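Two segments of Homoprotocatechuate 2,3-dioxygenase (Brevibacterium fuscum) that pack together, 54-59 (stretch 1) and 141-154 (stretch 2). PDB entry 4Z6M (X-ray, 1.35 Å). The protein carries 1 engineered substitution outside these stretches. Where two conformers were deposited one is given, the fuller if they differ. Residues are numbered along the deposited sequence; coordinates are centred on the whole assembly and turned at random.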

ATOM      1  N   ARG A  54     -24.453   1.519   4.963  1.00  8.04           N
ATOM      2  CA  ARG A  54     -23.503   0.938   5.881  1.00  7.85           C
ATOM      3  C   ARG A  54     -22.142   0.770   5.238  1.00  7.77           C
ATOM      4  O   ARG A  54     -21.993   0.673   4.021  1.00  7.18           O
ATOM      5  CB  ARG A  54     -23.997  -0.384   6.468  1.00  8.32           C
ATOM      6  CG  ARG A  54     -23.992  -1.560   5.521  1.00  7.60           C
ATOM      7  CD  ARG A  54     -24.487  -2.784   6.225  1.00  8.24           C
ATOM      8  NE  ARG A  54     -24.405  -4.027   5.448  1.00  8.24           N
ATOM      9  CZ  ARG A  54     -25.378  -4.490   4.666  1.00  7.73           C
ATOM     10  NH1 ARG A  54     -26.477  -3.767   4.411  1.00  9.61           N
ATOM     11  NH2 ARG A  54     -25.253  -5.687   4.132  1.00  8.94           N
ATOM     12  N   SER A  55     -21.151   0.729   6.123  1.00  7.33           N
ATOM     13  CA  SER A  55     -19.772   0.482   5.728  1.00  7.13           C
ATOM     14  C   SER A  55     -19.519  -1.007   5.476  1.00  6.87           C
ATOM     15  O   SER A  55     -20.330  -1.864   5.827  1.00  7.48           O
ATOM     16  CB  SER A  55     -18.843   1.045   6.797  1.00  7.69           C
ATOM     17  OG  SER A  55     -18.992   0.369   8.004  1.00 10.25           O
ATOM     18  N   PHE A  56     -18.344  -1.296   4.914  1.00  6.50           N
ATOM     19  CA  PHE A  56     -17.990  -2.658   4.465  1.00  6.69           C
ATOM     20  C   PHE A  56     -18.029  -3.672   5.596  1.00  7.00           C
ATOM     21  O   PHE A  56     -18.378  -4.819   5.372  1.00  7.94           O
ATOM     22  CB  PHE A  56     -16.588  -2.621   3.860  1.00  7.63           C
ATOM     23  CG  PHE A  56     -16.200  -3.821   3.028  1.00  7.63           C
ATOM     24  CD1 PHE A  56     -16.918  -4.158   1.883  1.00  7.87           C
ATOM     25  CD2 PHE A  56     -15.070  -4.568   3.346  1.00  7.76           C
ATOM     26  CE1 PHE A  56     -16.527  -5.229   1.104  1.00  8.05           C
ATOM     27  CE2 PHE A  56     -14.674  -5.620   2.538  1.00  7.30           C
ATOM     28  CZ  PHE A  56     -15.401  -5.937   1.431  1.00  7.56           C
ATOM     29  N   GLU A  57     -17.588  -3.286   6.797  1.00  6.66           N
ATOM     30  CA  GLU A  57     -17.442  -4.253   7.890  1.00  7.49           C
ATOM     31  C   GLU A  57     -18.575  -4.227   8.919  1.00  7.61           C
ATOM     32  O   GLU A  57     -18.514  -4.919   9.930  1.00  9.06           O
ATOM     33  CB  GLU A  57     -16.084  -4.070   8.589  1.00  7.74           C
ATOM     34  CG  GLU A  57     -14.919  -4.332   7.676  1.00  8.41           C
ATOM     35  CD  GLU A  57     -13.567  -4.290   8.378  1.00 10.75           C
ATOM     36  OE1 GLU A  57     -13.504  -3.732   9.498  1.00 11.88           O
ATOM     37  OE2 GLU A  57     -12.600  -4.808   7.753  1.00 14.31           O
ATOM     38  N   GLU A  58     -19.603  -3.423   8.668  1.00  7.60           N
ATOM     39  CA  GLU A  58     -20.670  -3.260   9.657  1.00  8.00           C
ATOM     40  C   GLU A  58     -21.657  -4.419   9.650  1.00  7.80           C
ATOM     41  O   GLU A  58     -21.971  -4.964   8.600  1.00  9.27           O
ATOM     42  CB  GLU A  58     -21.418  -1.960   9.391  1.00  7.66           C
ATOM     43  CG  GLU A  58     -22.408  -1.600  10.491  1.00  7.95           C
ATOM     44  CD  GLU A  58     -21.736  -1.561  11.848  1.00  8.09           C
ATOM     45  OE1 GLU A  58     -21.099  -0.505  12.150  1.00  8.05           O
ATOM     46  OE2 GLU A  58     -21.821  -2.558  12.613  1.00  8.38           O
ATOM     47  N   PHE A  59     -22.159  -4.785  10.826  1.00  7.53           N
ATOM     48  CA  PHE A  59     -23.226  -5.791  10.940  1.00  8.69           C
ATOM     49  C   PHE A  59     -24.549  -5.198  11.453  1.00  8.69           C
ATOM     50  O   PHE A  59     -25.596  -5.811  11.279  1.00  9.34           O
ATOM     51  CB  PHE A  59     -22.826  -6.996  11.816  1.00  9.04           C
ATOM     52  CG  PHE A  59     -22.802  -6.691  13.278  1.00  8.50           C
ATOM     53  CD1 PHE A  59     -21.692  -6.095  13.860  1.00  8.56           C
ATOM     54  CD2 PHE A  59     -23.893  -6.954  14.077  1.00  9.12           C
ATOM     55  CE1 PHE A  59     -21.701  -5.763  15.198  1.00 10.13           C
ATOM     56  CE2 PHE A  59     -23.880  -6.646  15.435  1.00 10.22           C
ATOM     57  CZ  PHE A  59     -22.786  -6.037  15.978  1.00 10.77           C
ATOM     58  N   ARG A 141     -16.621  -9.496   1.480  1.00  6.99           N
ATOM     59  CA  ARG A 141     -17.264  -9.401   0.144  1.00  7.58           C
ATOM     60  C   ARG A 141     -16.366  -8.625  -0.827  1.00  7.14           C
ATOM     61  O   ARG A 141     -16.666  -7.545  -1.320  1.00  7.76           O
ATOM     62  CB  ARG A 141     -18.678  -8.817   0.241  1.00  7.87           C
ATOM     63  CG  ARG A 141     -19.664  -9.750   0.931  1.00  8.45           C
ATOM     64  CD  ARG A 141     -19.983 -11.019   0.138  1.00  9.00           C
ATOM     65  NE  ARG A 141     -20.378 -10.730  -1.230  1.00  9.25           N
ATOM     66  CZ  ARG A 141     -21.594 -10.340  -1.601  1.00 10.81           C
ATOM     67  NH1 ARG A 141     -22.576 -10.242  -0.717  1.00 12.69           N
ATOM     68  NH2 ARG A 141     -21.809 -10.043  -2.869  1.00 12.01           N
ATOM     69  N   TYR A 142     -15.211  -9.212  -1.114  1.00  7.14           N
ATOM     70  CA  TYR A 142     -14.234  -8.527  -1.929  1.00  7.31           C
ATOM     71  C   TYR A 142     -14.665  -8.396  -3.374  1.00  7.77           C
ATOM     72  O   TYR A 142     -14.046  -7.648  -4.125  1.00  8.39           O
ATOM     73  CB  TYR A 142     -12.891  -9.266  -1.839  1.00  7.43           C
ATOM     74  CG  TYR A 142     -12.276  -9.217  -0.460  1.00  7.30           C
ATOM     75  CD1 TYR A 142     -11.636  -8.062   0.004  1.00  7.93           C
ATOM     76  CD2 TYR A 142     -12.329 -10.318   0.384  1.00  7.19           C
ATOM     77  CE1 TYR A 142     -11.075  -8.023   1.262  1.00  8.50           C
ATOM     78  CE2 TYR A 142     -11.760 -10.286   1.637  1.00  7.41           C
ATOM     79  CZ  TYR A 142     -11.134  -9.132   2.080  1.00  7.60           C
ATOM     80  OH  TYR A 142     -10.539  -9.060   3.320  1.00  8.79           O
ATOM     81  N   ASP A 143     -15.726  -9.117  -3.757  1.00  7.58           N
ATOM     82  CA  ASP A 143     -16.409  -8.870  -5.013  1.00  8.19           C
ATOM     83  C   ASP A 143     -17.125  -7.529  -5.093  1.00  9.07           C
ATOM     84  O   ASP A 143     -17.383  -7.058  -6.199  1.00 12.25           O
ATOM     85  CB  ASP A 143     -17.382 -10.013  -5.330  1.00  9.22           C
ATOM     86  CG  ASP A 143     -18.420 -10.278  -4.232  1.00  9.53           C
ATOM     87  OD1 ASP A 143     -18.117 -10.249  -3.028  1.00  9.17           O
ATOM     88  OD2 ASP A 143     -19.564 -10.571  -4.597  1.00 13.43           O
ATOM     89  N   LEU A 144     -17.371  -6.899  -3.944  1.00  8.72           N
ATOM     90  CA  LEU A 144     -17.981  -5.572  -3.848  1.00 10.06           C
ATOM     91  C   LEU A 144     -16.953  -4.489  -3.486  1.00 11.25           C
ATOM     92  O   LEU A 144     -17.253  -3.309  -3.517  1.00 18.03           O
ATOM     93  CB  LEU A 144     -19.078  -5.588  -2.807  1.00 10.41           C
ATOM     94  CG  LEU A 144     -20.138  -6.661  -2.966  1.00 10.56           C
ATOM     95  CD1 LEU A 144     -21.159  -6.515  -1.840  1.00 12.05           C
ATOM     96  CD2 LEU A 144     -20.800  -6.556  -4.335  1.00 13.26           C
ATOM     97  N   TYR A 145     -15.766  -4.887  -3.079  1.00  9.25           N
ATOM     98  CA  TYR A 145     -14.791  -3.953  -2.508  1.00  9.11           C
ATOM     99  C   TYR A 145     -14.309  -2.943  -3.536  1.00  8.58           C
ATOM    100  O   TYR A 145     -13.804  -3.299  -4.611  1.00 10.50           O
ATOM    101  CB  TYR A 145     -13.615  -4.728  -1.966  1.00  9.14           C
ATOM    102  CG  TYR A 145     -12.612  -3.980  -1.108  1.00  9.47           C
ATOM    103  CD1 TYR A 145     -12.850  -3.806   0.226  1.00  9.47           C
ATOM    104  CD2 TYR A 145     -11.379  -3.564  -1.603  1.00 10.56           C
ATOM    105  CE1 TYR A 145     -11.932  -3.185   1.053  1.00 10.49           C
ATOM    106  CE2 TYR A 145     -10.467  -2.932  -0.771  1.00 10.20           C
ATOM    107  CZ  TYR A 145     -10.753  -2.758   0.553  1.00  9.44           C
ATOM    108  OH  TYR A 145      -9.832  -2.139   1.408  1.00 11.06           O
ATOM    109  N   SER A 146     -14.454  -1.680  -3.161  0.70  8.32           N
ATOM    110  CA  SER A 146     -14.008  -0.548  -3.953  0.70  8.79           C
ATOM    111  C   SER A 146     -12.540  -0.220  -3.679  0.70  7.92           C
ATOM    112  O   SER A 146     -12.032  -0.414  -2.564  0.70  8.09           O
ATOM    113  CB  SER A 146     -14.827   0.672  -3.549  0.70  9.08           C
ATOM    114  OG  SER A 146     -14.282   1.853  -4.105  0.70 10.10           O
ATOM    115  N   ALA A 147     -11.876   0.374  -4.665  1.00  8.37           N
ATOM    116  CA  ALA A 147     -10.529   0.871  -4.436  1.00  7.86           C
ATOM    117  C   ALA A 147     -10.479   1.969  -3.356  1.00  7.85           C
ATOM    118  O   ALA A 147      -9.417   2.224  -2.778  1.00  8.43           O
ATOM    119  CB  ALA A 147      -9.942   1.360  -5.756  1.00  8.11           C
ATOM    120  N   GLY A 148     -11.622   2.608  -3.095  1.00  7.43           N
ATOM    121  CA  GLY A 148     -11.760   3.600  -2.032  1.00  7.59           C
ATOM    122  C   GLY A 148     -12.567   3.133  -0.817  1.00  7.85           C
ATOM    123  O   GLY A 148     -13.108   3.977  -0.096  1.00  8.12           O
ATOM    124  N   GLU A 149     -12.689   1.823  -0.592  1.00  7.23           N
ATOM    125  CA  GLU A 149     -13.715   1.293   0.335  1.00  7.42           C
ATOM    126  C   GLU A 149     -13.693   1.882   1.738  1.00  7.36           C
ATOM    127  O   GLU A 149     -12.661   1.880   2.421  1.00  7.57           O
ATOM    128  CB  GLU A 149     -13.612  -0.223   0.440  1.00  8.35           C
ATOM    129  CG  GLU A 149     -14.779  -0.878   1.158  1.00  9.11           C
ATOM    130  CD  GLU A 149     -16.057  -0.908   0.339  1.00  9.60           C
ATOM    131  OE1 GLU A 149     -15.988  -0.938  -0.901  1.00  9.73           O
ATOM    132  OE2 GLU A 149     -17.123  -0.923   0.961  1.00  9.65           O
ATOM    133  N   LEU A 150     -14.856   2.362   2.160  1.00  7.23           N
ATOM    134  CA  LEU A 150     -15.078   2.781   3.528  1.00  7.28           C
ATOM    135  C   LEU A 150     -15.492   1.600   4.371  1.00  7.09           C
ATOM    136  O   LEU A 150     -16.510   0.965   4.130  1.00  8.17           O
ATOM    137  CB  LEU A 150     -16.143   3.869   3.558  1.00  7.67           C
ATOM    138  CG  LEU A 150     -15.872   5.065   2.632  1.00  7.52           C
ATOM    139  CD1 LEU A 150     -16.927   6.141   2.866  1.00  8.10           C
ATOM    140  CD2 LEU A 150     -14.490   5.651   2.848  1.00  7.88           C
ATOM    141  N   VAL A 151     -14.688   1.285   5.370  1.00  6.90           N
ATOM    142  CA  VAL A 151     -14.813   0.006   6.080  1.00  7.61           C
ATOM    143  C   VAL A 151     -15.520   0.078   7.431  1.00  7.35           C
ATOM    144  O   VAL A 151     -16.126  -0.907   7.838  1.00  7.52           O
ATOM    145  CB  VAL A 151     -13.441  -0.701   6.200  1.00  8.45           C
ATOM    146  CG1 VAL A 151     -12.831  -0.896   4.823  1.00 10.36           C
ATOM    147  CG2 VAL A 151     -12.478   0.043   7.099  1.00 10.04           C
ATOM    148  N   ARG A 152     -15.464   1.237   8.099  0.50  7.01           N
ATOM    149  CA  ARG A 152     -16.103   1.421   9.407  0.50  7.56           C
ATOM    150  C   ARG A 152     -16.567   2.858   9.527  0.50  7.43           C
ATOM    151  O   ARG A 152     -15.987   3.749   8.895  0.50  8.09           O
ATOM    152  CB  ARG A 152     -15.137   1.152  10.560  0.50  8.54           C
ATOM    153  CG  ARG A 152     -14.741  -0.298  10.756  0.50  9.27           C
ATOM    154  CD  ARG A 152     -13.892  -0.454  12.006  0.50 10.68           C
ATOM    155  NE  ARG A 152     -12.604   0.214  11.840  0.50 12.05           N
ATOM    156  CZ  ARG A 152     -11.578  -0.295  11.168  0.50 11.76           C
ATOM    157  NH1 ARG A 152     -11.670  -1.498  10.613  0.50 11.12           N
ATOM    158  NH2 ARG A 152     -10.441   0.389  11.062  0.50 11.47           N
ATOM    159  N   LEU A 153     -17.581   3.090  10.354  1.00  7.41           N
ATOM    160  CA  LEU A 153     -17.792   4.411  10.921  1.00  7.14           C
ATOM    161  C   LEU A 153     -16.787   4.608  12.044  1.00  7.33           C
ATOM    162  O   LEU A 153     -16.704   3.758  12.941  1.00  9.63           O
ATOM    163  CB  LEU A 153     -19.202   4.512  11.492  1.00  8.18           C
ATOM    164  CG  LEU A 153     -19.512   5.857  12.152  1.00  8.95           C
ATOM    165  CD1 LEU A 153     -19.539   6.965  11.127  1.00  9.72           C
ATOM    166  CD2 LEU A 153     -20.811   5.772  12.916  1.00 10.17           C
ATOM    167  N   ASP A 154     -16.085   5.728  12.050  1.00  6.91           N
ATOM    168  CA  ASP A 154     -15.115   5.968  13.123  1.00  7.64           C
ATOM    169  C   ASP A 154     -15.520   6.970  14.201  1.00  6.97           C
ATOM    170  O   ASP A 154     -15.354   6.667  15.397  1.00  7.85           O
ATOM    171  CB  ASP A 154     -13.757   6.359  12.586  1.00  8.56           C
ATOM    172  CG  ASP A 154     -12.698   6.298  13.685  1.00  9.33           C
ATOM    173  OD1 ASP A 154     -12.273   5.178  14.055  1.00 12.35           O
ATOM    174  OD2 ASP A 154     -12.355   7.363  14.232  1.00  8.17           O
TER
HETATM  175  O   HOH W   1     -18.643   0.572  11.391  1.00 14.47           O
HETATM  176  O   HOH W   2     -10.353  -3.746   9.295  1.00 17.20           O

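What holds the two backbones together? S55 to E58 form a type I beta turn, and two successive amides at its centre point into stretch 2. F56 N donates to L150 O at 3.0 Å, nearly straight at 167°, and E57 N donates to V151 O, also at 3.0 Å but more bent at 149°. In a type I turn the amides of the two central residues are not used by the turn's own closing bond, here a weak one from E58 N to S55 O at 3.3 Å, so they are free to bind a neighbouring segment. The CA atoms of F56 and V151, 4.4 Å apart, are the closest CA pair across the stretches.

Where does the F56 side chain go? With chi1 at -165° (t), it extends from the turn toward 141-149 and gives up more surface to the contact than any other residue. One face of its ring receives the edge of Y145: the centroids are 5.1 Å apart, the planes meet at 64°, and F56 CE2 lies 3.5 Å from Y145 CD1. Such a tilt sets the slightly positive ring hydrogens of the tyrosine against the electron-rich face of the phenylalanine. At the edge of the F56 ring, CE1 is 3.4 Å from R141 O, a carbonyl that also accepts L144 N at 2.8 Å. Nearer the backbone, F56 CB meets V151 CG1 at 4.2 Å.

How is E149 placed beside this ring? Its chi1 is t and its chi2 p (73°), a bend that accompanies the return of its carboxylate to its own loop: S146 N donates to E149 OE1 at 2.8 Å, while the backbone bond from E149 N to S146 O, 3.1 Å, closes the type I turn between them. The other oxygen, E149 OE2, comes within 3.4 Å of F56 CD1 and is hydrogen-bonded elsewhere in the structure.

What joins the charged and polar ends? The CA-to-CB bond of R152 points away from stretch 1, yet chi3 at -67° (m), after a t chi2, helps bring the guanidinium back to E57, whose side chain is m at chi1 and extended at chi2. R152 NH1 and E57 OE1 form a salt bridge at 3.1 Å; its hydrogen bond is weak, at 135°. Water 2 reinforces the pair, accepting from R152 NH1 and donating to E57 OE2, both at 2.9 Å. S55, with chi1 p, places OG 3.1 Å from V151 O. Water 1 accepts from L153 N at 2.9 Å and donates to E58 OE1 at 2.8 Å, linking the stretches again.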